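PDB 6VJR: vinylacetyl-CoA Delta-isomerase from Nitrosopumilus maritimus SCM1, which probably interconverts vinylacetyl-CoA and crotonyl-CoA and acts as a 4-hydroxybutyryl-CoA dehydratase, using FAD and a [4Fe-4S] cluster. Local coordinates for residues Ser60-Leu65 against Glu131-Val136. Residues are numbered along the deposited sequence; the frame is centred on the assembly and turned at random.
Sequences SSITGL and EFVKMV
Ile62 and Thr63 make a small apolar contact with Val133 and Lys134, where the loop between strands 57-59 and 66-68 rests on helix 125-139. An ST motif shapes the loop. Both parts belong to the N-terminal region of the 4-hydroxyphenylacetate 3-hydroxylase family, and the contact lies away from the flavin and iron sites.

At the start of the loop, Ser60 OG accepts from Thr63 N at 3.3 Å, nearly straight at 162°. Ser60 N donates to Leu65 O, and Gly64 N to Ser60 O at 2.7 Å. These bonds close the turn, and Gly64 takes it round with a positive phi. Thr63 and Ile62 then point toward the helix.

Thr63 is the residue nearest the helix backbone, its CA 5.9 Å from the CA of Lys134. Thr63 OG1 bonds OE1 of Gln137, one helical turn beyond Val133. The same OE1 bonds Ser60 OG. One glutamine OE1 thus serves the hydroxyls of Ser60 and Thr63 and adds a polar link beside the apolar one. Lys134 meets the loop with the base of its side chain, while its extended chain carries NZ away. Ile62 also touches Leu130 and Ile73. Its CD1 reaches Val133 CG1 at 4.1 Å, the two side chains crossing at about a right angle. With OG1 at chi1 53°, Thr63 CG2 lies anti to its own carbonyl carbon and sits 3.6 Å from Lys134 CA.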
ATOM      1  N   SER A  60      20.601 -38.321   9.683  1.00 21.59           N
ATOM      2  CA  SER A  60      21.819 -37.557   9.885  1.00 19.66           C
ATOM      3  C   SER A  60      23.033 -38.347   9.406  1.00 20.37           C
ATOM      4  O   SER A  60      23.305 -39.404   9.966  1.00 22.89           O
ATOM      5  CB  SER A  60      21.992 -37.281  11.373  1.00 19.56           C
ATOM      6  OG  SER A  60      23.253 -36.656  11.603  1.00 21.10           O
ATOM      7  N   SER A  61      23.796 -37.770   8.461  1.00 22.30           N
ATOM      8  CA  SER A  61      25.084 -38.328   8.071  1.00 23.05           C
ATOM      9  C   SER A  61      26.132 -38.097   9.160  1.00 23.34           C
ATOM     10  O   SER A  61      27.196 -38.708   9.108  1.00 24.83           O
ATOM     11  CB  SER A  61      25.591 -37.734   6.761  1.00 26.44           C
ATOM     12  OG  SER A  61      24.695 -38.013   5.697  1.00 31.98           O
ATOM     13  N   ILE A  62      25.875 -37.152  10.087  1.00 22.45           N
ATOM     14  CA  ILE A  62      26.822 -36.899  11.165  1.00 23.41           C
ATOM     15  C   ILE A  62      26.901 -38.080  12.153  1.00 23.44           C
ATOM     16  O   ILE A  62      28.001 -38.544  12.448  1.00 25.31           O
ATOM     17  CB  ILE A  62      26.541 -35.543  11.833  1.00 23.66           C
ATOM     18  CG1 ILE A  62      26.721 -34.447  10.791  1.00 24.09           C
ATOM     19  CG2 ILE A  62      27.464 -35.332  13.039  1.00 24.08           C
ATOM     20  CD1 ILE A  62      26.399 -33.030  11.235  1.00 23.31           C
ATOM     21  N   THR A  63      25.739 -38.547  12.635  1.00 23.88           N
ATOM     22  CA  THR A  63      25.601 -39.566  13.653  1.00 24.88           C
ATOM     23  C   THR A  63      25.144 -40.898  13.070  1.00 25.60           C
ATOM     24  O   THR A  63      25.243 -41.918  13.774  1.00 25.15           O
ATOM     25  CB  THR A  63      24.615 -39.142  14.750  1.00 26.08           C
ATOM     26  OG1 THR A  63      23.395 -38.752  14.107  1.00 24.62           O
ATOM     27  CG2 THR A  63      25.131 -37.992  15.602  1.00 27.90           C
ATOM     28  N   GLY A  64      24.576 -40.898  11.847  1.00 23.57           N
ATOM     29  CA  GLY A  64      23.988 -42.113  11.308  1.00 23.35           C
ATOM     30  C   GLY A  64      22.661 -42.447  11.982  1.00 22.53           C
ATOM     31  O   GLY A  64      22.195 -43.566  11.897  1.00 26.11           O
ATOM     32  N   LEU A  65      22.068 -41.467  12.678  1.00 23.91           N
ATOM     33  CA  LEU A  65      20.819 -41.652  13.408  1.00 23.10           C
ATOM     34  C   LEU A  65      19.690 -40.955  12.677  1.00 21.62           C
ATOM     35  O   LEU A  65      19.958 -40.003  11.974  1.00 21.07           O
ATOM     36  CB  LEU A  65      20.906 -41.024  14.794  1.00 26.22           C
ATOM     37  CG  LEU A  65      21.943 -41.600  15.752  1.00 30.16           C
ATOM     38  CD1 LEU A  65      22.046 -40.713  17.000  1.00 34.07           C
ATOM     39  CD2 LEU A  65      21.548 -43.033  16.102  1.00 31.40           C
ATOM     40  N   GLU A 131      31.198 -32.627  17.718  1.00 21.08           N
ATOM     41  CA  GLU A 131      30.966 -33.453  18.896  1.00 22.08           C
ATOM     42  C   GLU A 131      29.725 -32.963  19.640  1.00 18.91           C
ATOM     43  O   GLU A 131      28.972 -33.768  20.183  1.00 21.42           O
ATOM     44  CB  GLU A 131      32.179 -33.519  19.821  1.00 24.74           C
ATOM     45  CG  GLU A 131      33.379 -34.182  19.174  1.00 28.21           C
ATOM     46  CD  GLU A 131      33.249 -35.683  19.048  1.00 35.08           C
ATOM     47  OE1 GLU A 131      34.121 -36.194  18.344  1.00 45.94           O
ATOM     48  OE2 GLU A 131      32.362 -36.352  19.639  1.00 39.26           O
ATOM     49  N   PHE A 132      29.502 -31.641  19.638  1.00 17.48           N
ATOM     50  CA  PHE A 132      28.307 -31.106  20.265  1.00 19.25           C
ATOM     51  C   PHE A 132      27.052 -31.559  19.513  1.00 18.12           C
ATOM     52  O   PHE A 132      26.062 -31.972  20.121  1.00 18.54           O
ATOM     53  CB  PHE A 132      28.427 -29.581  20.369  1.00 17.78           C
ATOM     54  CG  PHE A 132      27.165 -28.945  20.928  1.00 18.60           C
ATOM     55  CD1 PHE A 132      26.961 -28.927  22.296  1.00 21.29           C
ATOM     56  CD2 PHE A 132      26.205 -28.367  20.113  1.00 20.21           C
ATOM     57  CE1 PHE A 132      25.844 -28.323  22.840  1.00 22.78           C
ATOM     58  CE2 PHE A 132      25.050 -27.809  20.668  1.00 22.01           C
ATOM     59  CZ  PHE A 132      24.871 -27.798  22.027  1.00 21.03           C
ATOM     60  N   VAL A 133      27.087 -31.477  18.184  1.00 18.42           N
ATOM     61  CA  VAL A 133      25.968 -31.906  17.369  1.00 18.41           C
ATOM     62  C   VAL A 133      25.665 -33.377  17.642  1.00 16.97           C
ATOM     63  O   VAL A 133      24.508 -33.749  17.782  1.00 19.10           O
ATOM     64  CB  VAL A 133      26.209 -31.641  15.874  1.00 18.24           C
ATOM     65  CG1 VAL A 133      25.106 -32.300  15.044  1.00 20.86           C
ATOM     66  CG2 VAL A 133      26.268 -30.121  15.640  1.00 18.00           C
ATOM     67  N   LYS A 134      26.702 -34.211  17.685  1.00 19.55           N
ATOM     68  CA  LYS A 134      26.492 -35.625  17.952  1.00 21.08           C
ATOM     69  C   LYS A 134      25.755 -35.821  19.275  1.00 21.22           C
ATOM     70  O   LYS A 134      24.781 -36.566  19.347  1.00 23.38           O
ATOM     71  CB  LYS A 134      27.837 -36.335  17.946  1.00 23.27           C
ATOM     72  CG  LYS A 134      27.745 -37.731  18.504  1.00 27.99           C
ATOM     73  CD  LYS A 134      29.047 -38.499  18.386  1.00 31.98           C
ATOM     74  CE  LYS A 134      28.950 -39.881  18.924  1.00 35.89           C
ATOM     75  NZ  LYS A 134      30.222 -40.546  18.680  1.00 39.46           N
ATOM     76  N   MET A 135      26.219 -35.142  20.332  0.57 21.03           N
ATOM     77  CA  MET A 135      25.570 -35.228  21.635  0.57 21.63           C
ATOM     78  C   MET A 135      24.085 -34.856  21.519  0.57 20.17           C
ATOM     79  O   MET A 135      23.221 -35.634  21.900  0.57 21.62           O
ATOM     80  CB  MET A 135      26.279 -34.332  22.656  0.57 22.57           C
ATOM     81  CG  MET A 135      25.645 -34.331  24.038  0.57 24.21           C
ATOM     82  SD  MET A 135      26.460 -33.214  25.201  0.57 30.45           S
ATOM     83  CE  MET A 135      25.937 -31.587  24.641  0.57 29.79           C
ATOM     84  N   VAL A 136      23.771 -33.660  20.998  1.00 19.58           N
ATOM     85  CA  VAL A 136      22.401 -33.191  21.055  1.00 19.05           C
ATOM     86  C   VAL A 136      21.486 -34.023  20.157  1.00 19.35           C
ATOM     87  O   VAL A 136      20.310 -34.185  20.461  1.00 19.42           O
ATOM     88  CB  VAL A 136      22.284 -31.675  20.811  1.00 19.20           C
ATOM     89  CG1 VAL A 136      23.107 -30.888  21.810  1.00 20.82           C
ATOM     90  CG2 VAL A 136      22.682 -31.243  19.427  1.00 20.03           C
TER